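Local structure of ftsY (Mycoplasma mycoides, 1ZU4) at residues M125-A130 with E291-L296; L105-L110 with K225-E230; Y83-D88 with I272-K277; I245-F250 with E278-P283. The protein is the signal recognition particle receptor FtsY, here its NG domain, in which a helical bundle joins a P-loop domain of the SRP54 family. All coordinates share one frame; numbering follows the deposited sequence.

Contact 1. Residues M125-A130 with E291-L296; sequences MANYYA and EKVDDL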
# COMPACT_ATOMS: atom_id res chain seq x y z
N MET A 125 -11.57 0.06 -1.15
CA MET A 125 -11.39 -0.57 -2.43
C MET A 125 -12.69 -0.93 -3.12
O MET A 125 -12.79 -0.78 -4.33
CB MET A 125 -10.50 -1.78 -2.31
CG MET A 125 -9.02 -1.42 -2.46
SD MET A 125 -8.23 -2.97 -2.72
CE MET A 125 -8.11 -3.08 -4.49
N ALA A 126 -13.67 -1.45 -2.37
CA ALA A 126 -14.98 -1.73 -2.96
C ALA A 126 -15.61 -0.44 -3.56
O ALA A 126 -16.10 -0.45 -4.70
CB ALA A 126 -15.95 -2.36 -1.89
N ASN A 127 -15.62 0.62 -2.76
CA ASN A 127 -16.08 1.96 -3.19
C ASN A 127 -15.35 2.50 -4.43
O ASN A 127 -15.97 3.12 -5.28
CB ASN A 127 -15.95 3.00 -2.05
CG ASN A 127 -16.72 4.30 -2.36
OD1 ASN A 127 -16.14 5.38 -2.53
ND2 ASN A 127 -18.03 4.17 -2.49
N TYR A 128 -14.03 2.28 -4.50
CA TYR A 128 -13.19 2.72 -5.60
C TYR A 128 -13.65 2.10 -6.91
O TYR A 128 -13.76 2.80 -7.95
CB TYR A 128 -11.71 2.36 -5.32
CG TYR A 128 -10.72 2.72 -6.42
CD1 TYR A 128 -10.02 3.93 -6.40
CD2 TYR A 128 -10.44 1.82 -7.45
CE1 TYR A 128 -9.07 4.22 -7.43
CE2 TYR A 128 -9.54 2.10 -8.44
CZ TYR A 128 -8.87 3.28 -8.46
OH TYR A 128 -7.95 3.47 -9.49
N TYR A 129 -13.93 0.78 -6.90
CA TYR A 129 -14.39 0.12 -8.12
C TYR A 129 -15.87 0.40 -8.39
O TYR A 129 -16.29 0.55 -9.56
CB TYR A 129 -14.06 -1.38 -8.10
CG TYR A 129 -12.60 -1.56 -8.30
CD1 TYR A 129 -11.74 -1.78 -7.22
CD2 TYR A 129 -12.05 -1.41 -9.56
CE1 TYR A 129 -10.37 -1.89 -7.38
CE2 TYR A 129 -10.65 -1.49 -9.76
CZ TYR A 129 -9.82 -1.74 -8.65
OH TYR A 129 -8.45 -1.81 -8.80
N ALA A 130 -16.66 0.49 -7.33
CA ALA A 130 -18.11 0.74 -7.46
C ALA A 130 -18.36 2.08 -8.14
O ALA A 130 -19.21 2.17 -9.04
CB ALA A 130 -18.84 0.66 -6.10
N GLU A 291 -9.19 9.64 5.90
CA GLU A 291 -10.16 8.84 6.61
C GLU A 291 -11.49 8.65 5.87
O GLU A 291 -12.27 7.78 6.24
CB GLU A 291 -10.41 9.46 7.99
CG GLU A 291 -11.01 10.85 7.90
CD GLU A 291 -11.52 11.39 9.21
OE1 GLU A 291 -10.71 11.48 10.17
OE2 GLU A 291 -12.73 11.74 9.27
N LYS A 292 -11.78 9.46 4.84
CA LYS A 292 -13.05 9.29 4.09
C LYS A 292 -13.04 8.07 3.18
O LYS A 292 -11.98 7.58 2.75
CB LYS A 292 -13.39 10.53 3.25
CG LYS A 292 -13.25 11.87 3.98
CD LYS A 292 -14.38 12.08 4.96
CE LYS A 292 -14.10 13.29 5.83
NZ LYS A 292 -13.01 12.97 6.82
N VAL A 293 -14.23 7.59 2.85
CA VAL A 293 -14.35 6.36 2.09
C VAL A 293 -13.67 6.42 0.71
O VAL A 293 -13.31 5.39 0.14
CB VAL A 293 -15.83 5.93 1.97
CG1 VAL A 293 -16.59 6.88 1.02
CG2 VAL A 293 -15.94 4.45 1.59
N ASP A 294 -13.50 7.62 0.18
CA ASP A 294 -12.92 7.82 -1.15
C ASP A 294 -11.44 8.23 -1.07
O ASP A 294 -10.84 8.58 -2.08
CB ASP A 294 -13.76 8.80 -1.99
CG ASP A 294 -14.14 10.07 -1.23
OD1 ASP A 294 -14.47 9.99 -0.03
OD2 ASP A 294 -14.13 11.14 -1.85
N ASP A 295 -10.85 8.15 0.12
CA ASP A 295 -9.44 8.56 0.28
C ASP A 295 -8.47 7.41 -0.01
O ASP A 295 -7.69 7.02 0.84
CB ASP A 295 -9.20 9.19 1.66
CG ASP A 295 -9.82 10.58 1.80
OD1 ASP A 295 -10.02 11.25 0.76
OD2 ASP A 295 -10.12 11.00 2.96
N LEU A 296 -8.58 6.86 -1.21
CA LEU A 296 -7.75 5.75 -1.67
C LEU A 296 -7.48 5.97 -3.14
O LEU A 296 -8.41 6.22 -3.93
CB LEU A 296 -8.48 4.43 -1.50
CG LEU A 296 -7.52 3.24 -1.45
CD1 LEU A 296 -6.81 3.12 -0.08
CD2 LEU A 296 -8.28 1.99 -1.85
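In the P-loop domain of this SRP54-type receptor, helix 118-131 meets a type I beta turn, K292-D295, and the first residue of edge strand 296-298, with M125, N127 and Y128 touching V293 and L296. The closest side-chain approach is apolar: M125 CG lies 3.5 Å from L296 CD2, the two chains crossing at a slant. L296 reaches the helix with CG anti to its own backbone N (chi1 -158°). One turn further along the helix, Y128 also holds its ring anti to the backbone N, and CD1 comes 3.7 Å from L296 O, neither squarely over the ring nor in its plane. Beside it N127 crosses V293 at about a right angle, with N127 CB 3.9 Å from V293 CG2. M286 of strand 284-288 touches M125, Y128 and L296. No hydrogen bond links the two segments themselves, although K124, just before M125 on the same helix, reaches K292 O with its NZ. The turn is braced from within: D295 N donates to K292 O at 2.9 Å, and the D295 side chain returns the grip. Its OD2 accepts K292 N at 2.9 Å, from above the carboxylate plane, with an N-H...O angle of 143°.

Contact 2. Residues L105-L110 with K225-E230; sequences LNIFML and KSAPHE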
# COMPACT_ATOMS: atom_id res chain seq x y z
N LEU A 105 -14.46 -12.14 -13.64
CA LEU A 105 -14.66 -11.91 -12.23
C LEU A 105 -13.28 -11.75 -11.59
O LEU A 105 -12.53 -12.70 -11.42
CB LEU A 105 -15.48 -13.04 -11.59
CG LEU A 105 -15.53 -13.04 -10.07
CD1 LEU A 105 -16.17 -11.84 -9.54
CD2 LEU A 105 -16.28 -14.35 -9.69
N ASN A 106 -12.94 -10.52 -11.28
CA ASN A 106 -11.66 -10.23 -10.66
C ASN A 106 -11.78 -10.61 -9.19
O ASN A 106 -12.80 -10.37 -8.56
CB ASN A 106 -11.32 -8.73 -10.82
CG ASN A 106 -11.23 -8.31 -12.27
OD1 ASN A 106 -10.26 -8.63 -12.94
ND2 ASN A 106 -12.30 -7.68 -12.78
N ILE A 107 -10.75 -11.23 -8.63
CA ILE A 107 -10.81 -11.64 -7.24
C ILE A 107 -9.55 -11.17 -6.51
O ILE A 107 -8.46 -11.59 -6.85
CB ILE A 107 -10.99 -13.18 -7.10
CG1 ILE A 107 -12.22 -13.67 -7.88
CG2 ILE A 107 -11.12 -13.51 -5.65
CD1 ILE A 107 -12.44 -15.24 -7.91
N PHE A 108 -9.72 -10.32 -5.49
CA PHE A 108 -8.59 -9.80 -4.73
C PHE A 108 -8.74 -10.21 -3.28
O PHE A 108 -9.82 -10.04 -2.69
CB PHE A 108 -8.58 -8.26 -4.72
CG PHE A 108 -8.43 -7.63 -6.05
CD1 PHE A 108 -8.66 -6.27 -6.17
CD2 PHE A 108 -8.06 -8.38 -7.19
CE1 PHE A 108 -8.53 -5.65 -7.42
CE2 PHE A 108 -7.92 -7.78 -8.43
CZ PHE A 108 -8.11 -6.43 -8.56
N MET A 109 -7.66 -10.71 -2.69
CA MET A 109 -7.67 -10.89 -1.22
C MET A 109 -6.95 -9.79 -0.48
O MET A 109 -5.96 -9.31 -0.93
CB MET A 109 -6.99 -12.20 -0.86
CG MET A 109 -7.53 -13.39 -1.59
SD MET A 109 -6.68 -14.81 -0.96
CE MET A 109 -7.93 -16.06 -1.32
N LEU A 110 -7.43 -9.41 0.68
CA LEU A 110 -6.68 -8.49 1.50
C LEU A 110 -6.13 -9.28 2.68
O LEU A 110 -6.82 -10.14 3.24
CB LEU A 110 -7.54 -7.35 1.97
CG LEU A 110 -7.95 -6.19 1.04
CD1 LEU A 110 -7.02 -5.08 1.21
CD2 LEU A 110 -8.13 -6.53 -0.43
N LYS A 225 -9.19 -19.51 -12.95
CA LYS A 225 -7.96 -20.29 -12.81
C LYS A 225 -6.78 -19.47 -12.31
O LYS A 225 -6.00 -19.93 -11.53
CB LYS A 225 -7.63 -20.93 -14.17
CG LYS A 225 -8.57 -22.07 -14.57
CD LYS A 225 -8.60 -22.30 -16.13
CE LYS A 225 -9.72 -23.31 -16.52
NZ LYS A 225 -9.76 -23.64 -18.00
N SER A 226 -6.67 -18.23 -12.76
CA SER A 226 -5.58 -17.32 -12.37
C SER A 226 -5.88 -16.54 -11.06
O SER A 226 -5.06 -15.72 -10.59
CB SER A 226 -5.29 -16.36 -13.54
OG SER A 226 -6.49 -15.71 -14.00
N ALA A 227 -7.03 -16.80 -10.43
CA ALA A 227 -7.33 -16.17 -9.12
C ALA A 227 -6.50 -16.81 -7.97
O ALA A 227 -6.00 -17.94 -8.11
CB ALA A 227 -8.81 -16.25 -8.83
N PRO A 228 -6.24 -16.06 -6.87
CA PRO A 228 -6.54 -14.63 -6.65
C PRO A 228 -5.69 -13.81 -7.61
O PRO A 228 -4.48 -14.08 -7.81
CB PRO A 228 -6.13 -14.37 -5.18
CG PRO A 228 -5.14 -15.50 -4.86
CD PRO A 228 -5.50 -16.67 -5.74
N HIS A 229 -6.33 -12.86 -8.25
CA HIS A 229 -5.65 -11.94 -9.17
C HIS A 229 -4.72 -10.94 -8.47
O HIS A 229 -3.69 -10.53 -9.04
CB HIS A 229 -6.71 -11.21 -10.00
CG HIS A 229 -7.65 -12.15 -10.71
ND1 HIS A 229 -7.23 -13.06 -11.65
CD2 HIS A 229 -8.99 -12.33 -10.60
CE1 HIS A 229 -8.27 -13.76 -12.09
NE2 HIS A 229 -9.35 -13.30 -11.51
N GLU A 230 -5.07 -10.59 -7.23
CA GLU A 230 -4.18 -9.88 -6.33
C GLU A 230 -4.36 -10.42 -4.91
O GLU A 230 -5.45 -10.84 -4.53
CB GLU A 230 -4.51 -8.35 -6.33
CG GLU A 230 -4.34 -7.66 -7.75
CD GLU A 230 -2.90 -7.44 -8.13
OE1 GLU A 230 -1.98 -7.53 -7.27
OE2 GLU A 230 -2.68 -7.14 -9.34
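H229 and E230 dock on L105-M109 where strands 106-111 and 230-236 begin to pair, parallel neighbours in the central sheet of the P-loop domain. From H229 CB, 4.0 Å from F108 CE2 in the plane of the phenyl edge, the imidazole swings back along L105-I107. CD2 passes N106 CA, and NE2 at the tip donates to L105 O at 3.2 Å. That bond is bent, 136° at the hydrogen, but the oxygen lies close to the imidazole plane. A227 CA sits over one face of the ring, toward its rim, and S226 OG lies at its edge. In the backbone, M109 N to E230 O, at 2.9 Å, belongs to the parallel bridge F108-E230, while I107 O is taken at 2.8 Å by H229 N, one residue before the bridged E230. P228, after a cis peptide bond, lays CB 4.0 Å from M109 CG. E230 runs beside F108 in the same direction until its chain bends at chi2 (-75°) and takes the carboxylate to K285, S257 and the backbone N of D99. Below that bend E230 CG makes a CH-pi contact, 4.0 Å from the centroid of the F108 ring and over its face.

Contact 3. Residues Y83-D88 with I272-K277; sequences YQAYTD and IGLAIK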
# COMPACT_ATOMS: atom_id res chain seq x y z
N TYR A 83 12.87 8.97 -7.25
CA TYR A 83 12.07 8.23 -8.19
C TYR A 83 12.85 7.05 -8.78
O TYR A 83 12.32 5.92 -8.87
CB TYR A 83 11.59 9.18 -9.30
CG TYR A 83 11.00 8.50 -10.47
CD1 TYR A 83 9.62 8.19 -10.50
CD2 TYR A 83 11.80 8.12 -11.54
CE1 TYR A 83 9.09 7.57 -11.56
CE2 TYR A 83 11.27 7.44 -12.59
CZ TYR A 83 9.90 7.20 -12.61
OH TYR A 83 9.37 6.55 -13.65
N GLN A 84 14.08 7.31 -9.25
CA GLN A 84 14.92 6.21 -9.83
C GLN A 84 15.29 5.08 -8.85
O GLN A 84 15.38 3.89 -9.23
CB GLN A 84 16.16 6.79 -10.54
CG GLN A 84 15.74 7.63 -11.74
CD GLN A 84 16.91 8.07 -12.60
OE1 GLN A 84 18.05 8.14 -12.16
NE2 GLN A 84 16.60 8.42 -13.84
N ALA A 85 15.46 5.45 -7.58
CA ALA A 85 15.82 4.48 -6.54
C ALA A 85 14.70 3.46 -6.39
O ALA A 85 14.95 2.25 -6.24
CB ALA A 85 16.07 5.19 -5.24
N TYR A 86 13.47 3.95 -6.43
CA TYR A 86 12.28 3.10 -6.38
C TYR A 86 12.10 2.33 -7.66
O TYR A 86 11.81 1.13 -7.63
CB TYR A 86 11.04 3.96 -6.12
CG TYR A 86 9.78 3.17 -5.88
CD1 TYR A 86 9.41 2.85 -4.57
CD2 TYR A 86 8.98 2.70 -6.95
CE1 TYR A 86 8.27 2.12 -4.31
CE2 TYR A 86 7.80 1.94 -6.69
CZ TYR A 86 7.46 1.68 -5.36
OH TYR A 86 6.35 0.96 -5.00
N THR A 87 12.25 3.00 -8.80
CA THR A 87 11.94 2.35 -10.08
C THR A 87 13.08 1.42 -10.57
O THR A 87 12.91 0.76 -11.57
CB THR A 87 11.61 3.38 -11.19
OG1 THR A 87 12.69 4.32 -11.28
CG2 THR A 87 10.34 4.14 -10.87
N ASP A 88 14.23 1.41 -9.90
CA ASP A 88 15.33 0.47 -10.17
C ASP A 88 14.95 -0.93 -9.65
O ASP A 88 15.15 -1.28 -8.48
CB ASP A 88 16.66 0.98 -9.56
CG ASP A 88 17.81 -0.03 -9.68
OD1 ASP A 88 17.93 -0.70 -10.74
OD2 ASP A 88 18.60 -0.16 -8.70
N ILE A 272 9.40 5.98 3.79
CA ILE A 272 8.82 4.64 3.93
C ILE A 272 8.48 3.94 2.59
O ILE A 272 8.54 2.72 2.49
CB ILE A 272 7.59 4.65 4.87
CG1 ILE A 272 7.24 3.18 5.25
CG2 ILE A 272 6.45 5.45 4.22
CD1 ILE A 272 6.11 2.99 6.14
N GLY A 273 8.13 4.69 1.56
CA GLY A 273 7.84 4.05 0.28
C GLY A 273 9.07 3.31 -0.23
O GLY A 273 8.94 2.24 -0.83
N LEU A 274 10.24 3.92 -0.01
CA LEU A 274 11.51 3.38 -0.44
C LEU A 274 11.97 2.26 0.46
O LEU A 274 12.60 1.34 -0.00
CB LEU A 274 12.57 4.47 -0.50
CG LEU A 274 12.38 5.56 -1.56
CD1 LEU A 274 13.53 6.59 -1.45
CD2 LEU A 274 12.45 4.88 -2.87
N ALA A 275 11.71 2.38 1.75
CA ALA A 275 12.00 1.32 2.70
C ALA A 275 11.23 0.07 2.27
O ALA A 275 11.77 -1.02 2.31
CB ALA A 275 11.62 1.76 4.16
N ILE A 276 9.95 0.23 1.86
CA ILE A 276 9.13 -0.90 1.42
C ILE A 276 9.76 -1.57 0.18
O ILE A 276 9.97 -2.79 0.14
CB ILE A 276 7.64 -0.44 1.15
CG1 ILE A 276 6.95 -0.16 2.50
CG2 ILE A 276 6.88 -1.50 0.34
CD1 ILE A 276 5.70 0.70 2.40
N LYS A 277 10.03 -0.77 -0.84
CA LYS A 277 10.67 -1.23 -2.06
C LYS A 277 11.96 -2.03 -1.72
O LYS A 277 12.15 -3.11 -2.26
CB LYS A 277 10.96 -0.00 -2.93
CG LYS A 277 11.91 -0.20 -4.08
CD LYS A 277 11.31 -1.21 -5.03
CE LYS A 277 12.38 -1.79 -5.94
NZ LYS A 277 13.42 -0.77 -6.34
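Y86 and K277 cross at a slant where helices 71-87 and 272-280 run side by side; the axes of segments 83-87 and 272-277 come within 9.7 Å of each other at 25°. With CG anti to the backbone N (chi1 -173°), the Y86 ring comes up to the other helix, and different parts of that helix receive it. G273 O lies at the ring edge, in plane, 3.5 Å from Y86 CE1. L274 CD2 also approaches near the ring plane, but its nearest atom is Y86 CB, at 3.7 Å. K277 CB meets the ring obliquely, 3.6 Å from Y86 CD1. From there the lysine chain bends at chi2 and again at chi4, passing the end of helix 71-87 until NZ lies 2.8 Å from Y86 O and 2.8 Å from D88 O, hydrogen-bonded to both. It stands well above each carbonyl plane, by 46° at Y86. An ammonium on carbonyls at and just past the C-terminal end of a helix would be expected to suit their partial negative charge, whereas its attraction to the Y86 ring is weak at most. The contact joins the helical bundle to the P-loop domain: M53 and V57 of helix 51-64 touch K277 and A85, I301 of helix 301-308 packs on Y86, and Y86 OH bonds to the backbone N of I284, where strand 284-288 begins.

Contact 4. Residues I245-F250 with E278-P283; sequences IQAEEF and ELLNIP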
# COMPACT_ATOMS: atom_id res chain seq x y z
N ILE A 245 9.16 -4.00 8.59
CA ILE A 245 9.73 -5.30 9.03
C ILE A 245 8.61 -6.32 9.28
O ILE A 245 8.68 -7.46 8.84
CB ILE A 245 10.66 -5.11 10.26
CG1 ILE A 245 11.90 -4.30 9.87
CG2 ILE A 245 11.04 -6.44 10.95
CD1 ILE A 245 12.50 -3.53 11.09
N GLN A 246 7.55 -5.89 9.94
CA GLN A 246 6.43 -6.77 10.20
C GLN A 246 5.77 -7.22 8.89
O GLN A 246 5.38 -8.39 8.79
CB GLN A 246 5.39 -6.07 11.08
CG GLN A 246 5.88 -5.88 12.50
CD GLN A 246 5.39 -6.98 13.39
OE1 GLN A 246 4.20 -7.31 13.36
NE2 GLN A 246 6.29 -7.56 14.22
N ALA A 247 5.64 -6.31 7.92
CA ALA A 247 5.06 -6.65 6.62
C ALA A 247 5.94 -7.68 5.91
O ALA A 247 5.43 -8.62 5.35
CB ALA A 247 4.87 -5.43 5.76
N GLU A 248 7.27 -7.55 6.00
CA GLU A 248 8.15 -8.60 5.47
C GLU A 248 7.90 -9.98 6.12
O GLU A 248 7.94 -11.01 5.45
CB GLU A 248 9.64 -8.21 5.58
CG GLU A 248 10.62 -9.31 5.03
CD GLU A 248 10.54 -9.56 3.50
OE1 GLU A 248 9.64 -9.05 2.82
OE2 GLU A 248 11.41 -10.33 2.97
N GLU A 249 7.65 -10.01 7.42
CA GLU A 249 7.48 -11.30 8.08
C GLU A 249 6.19 -11.91 7.56
O GLU A 249 6.09 -13.12 7.41
CB GLU A 249 7.48 -11.16 9.60
CG GLU A 249 8.79 -10.53 10.20
CD GLU A 249 8.73 -10.34 11.72
OE1 GLU A 249 8.15 -11.20 12.43
OE2 GLU A 249 9.29 -9.34 12.21
N PHE A 250 5.19 -11.08 7.29
CA PHE A 250 3.91 -11.61 6.85
C PHE A 250 4.03 -12.15 5.42
O PHE A 250 3.34 -13.07 5.05
CB PHE A 250 2.80 -10.55 6.91
CG PHE A 250 1.42 -11.15 6.92
CD1 PHE A 250 0.80 -11.45 8.14
CD2 PHE A 250 0.79 -11.49 5.74
CE1 PHE A 250 -0.45 -12.05 8.16
CE2 PHE A 250 -0.45 -12.11 5.76
CZ PHE A 250 -1.08 -12.37 6.96
N GLU A 278 12.80 -1.52 -0.82
CA GLU A 278 14.06 -2.20 -0.47
C GLU A 278 13.82 -3.51 0.29
O GLU A 278 14.29 -4.56 -0.13
CB GLU A 278 15.00 -1.29 0.35
CG GLU A 278 16.32 -1.94 0.78
CD GLU A 278 17.21 -2.24 -0.39
OE1 GLU A 278 17.18 -1.50 -1.40
OE2 GLU A 278 17.91 -3.26 -0.30
N LEU A 279 13.10 -3.44 1.41
CA LEU A 279 12.95 -4.62 2.23
C LEU A 279 12.06 -5.71 1.62
O LEU A 279 12.42 -6.86 1.72
CB LEU A 279 12.46 -4.30 3.65
CG LEU A 279 12.85 -5.40 4.67
CD1 LEU A 279 14.37 -5.34 4.95
CD2 LEU A 279 12.06 -5.32 5.98
N LEU A 280 10.91 -5.35 1.02
CA LEU A 280 9.90 -6.31 0.54
C LEU A 280 10.04 -6.62 -0.90
O LEU A 280 9.76 -7.73 -1.27
CB LEU A 280 8.44 -5.83 0.80
CG LEU A 280 7.99 -5.92 2.29
CD1 LEU A 280 8.45 -4.73 3.07
CD2 LEU A 280 6.47 -6.04 2.39
N ASN A 281 10.47 -5.65 -1.69
CA ASN A 281 10.55 -5.75 -3.14
C ASN A 281 9.21 -6.13 -3.74
O ASN A 281 9.13 -7.01 -4.64
CB ASN A 281 11.61 -6.79 -3.55
CG ASN A 281 12.01 -6.65 -4.97
OD1 ASN A 281 11.90 -5.57 -5.54
ND2 ASN A 281 12.46 -7.76 -5.58
N ILE A 282 8.15 -5.52 -3.21
CA ILE A 282 6.79 -5.76 -3.67
C ILE A 282 6.20 -4.38 -3.98
O ILE A 282 6.41 -3.47 -3.21
CB ILE A 282 5.89 -6.46 -2.59
CG1 ILE A 282 6.36 -7.88 -2.28
CG2 ILE A 282 4.44 -6.53 -3.05
CD1 ILE A 282 5.92 -8.40 -0.90
N PRO A 283 5.48 -4.23 -5.11
CA PRO A 283 4.97 -2.89 -5.43
C PRO A 283 3.89 -2.43 -4.50
O PRO A 283 2.96 -3.19 -4.14
CB PRO A 283 4.38 -3.05 -6.82
CG PRO A 283 4.81 -4.40 -7.31
CD PRO A 283 5.06 -5.23 -6.12
O HOH W 1 8.76 -9.78 0.22
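E248 turns to L279 and L280 by two torsions: CG stands anti to the backbone N (chi1 180°), then the chain bends at chi2 (67°), swinging the carboxylate carbon round beside helix 272-280. L279 answers with CG likewise anti to its backbone N (chi1 -156°). Its CD2 sits over the flank of helix 241-250, 3.8 Å from I245 CA and equally far from E248 CB, while I245 CG1 crosses it obliquely at 4.0 Å. L280 slides past E248 in the opposite direction, carrying its own CD2 to 3.8 Å from A247 CB. The two helices belong to successive beta-alpha-beta crossovers of the P-loop domain: helix 241-250 connects strands 230-236 and 258-262, and helix 272-280 leads from there to strand 284-288. The three strands are parallel and consecutive in the sheet, 258-262 in the middle. A247 also touches L233 and I235 on strand 230-236, so this flank of helix 241-250 rests on the sheet, whereas I245 and L279 lie at the solvent side. V244, one residue earlier on helix 241-250, packs on both leucines. The carboxylate lies against L280, E248 OE1 3.6 Å from both L280 CA and L280 CG, with no direct hydrogen bond across. A water makes that link, donating to E248 OE1 at 2.8 Å and to L280 O at 2.7 Å. The chain leaves helical geometry at N281, whose phi is positive, and N281 OD1 accepts a hydrogen bond from W91 NE1.

Contacts 2 and 3 are buried: contact 2 lies in the sheet, held by backbone bonds and an imidazole tip, and contact 3 joins helices, with a lysine ammonium on helix-end carbonyls. Contacts 1 and 4 are only partly buried, and neither has a direct hydrogen bond across: both are mainly side-chain packing, contact 4 adding a water bridge. Contacts 1 and 2 touch through M125 CE and F108 CD1, 3.6 Å apart, because helix 118-131 packs against strand 106-111. Contacts 3 and 4 share helix 272-280, which faces the helical bundle in one and a neighbouring P-loop-domain helix in the other; their centres lie about 12 Å apart. Contacts 1 and 3 fall on opposite sides of the chain's centre.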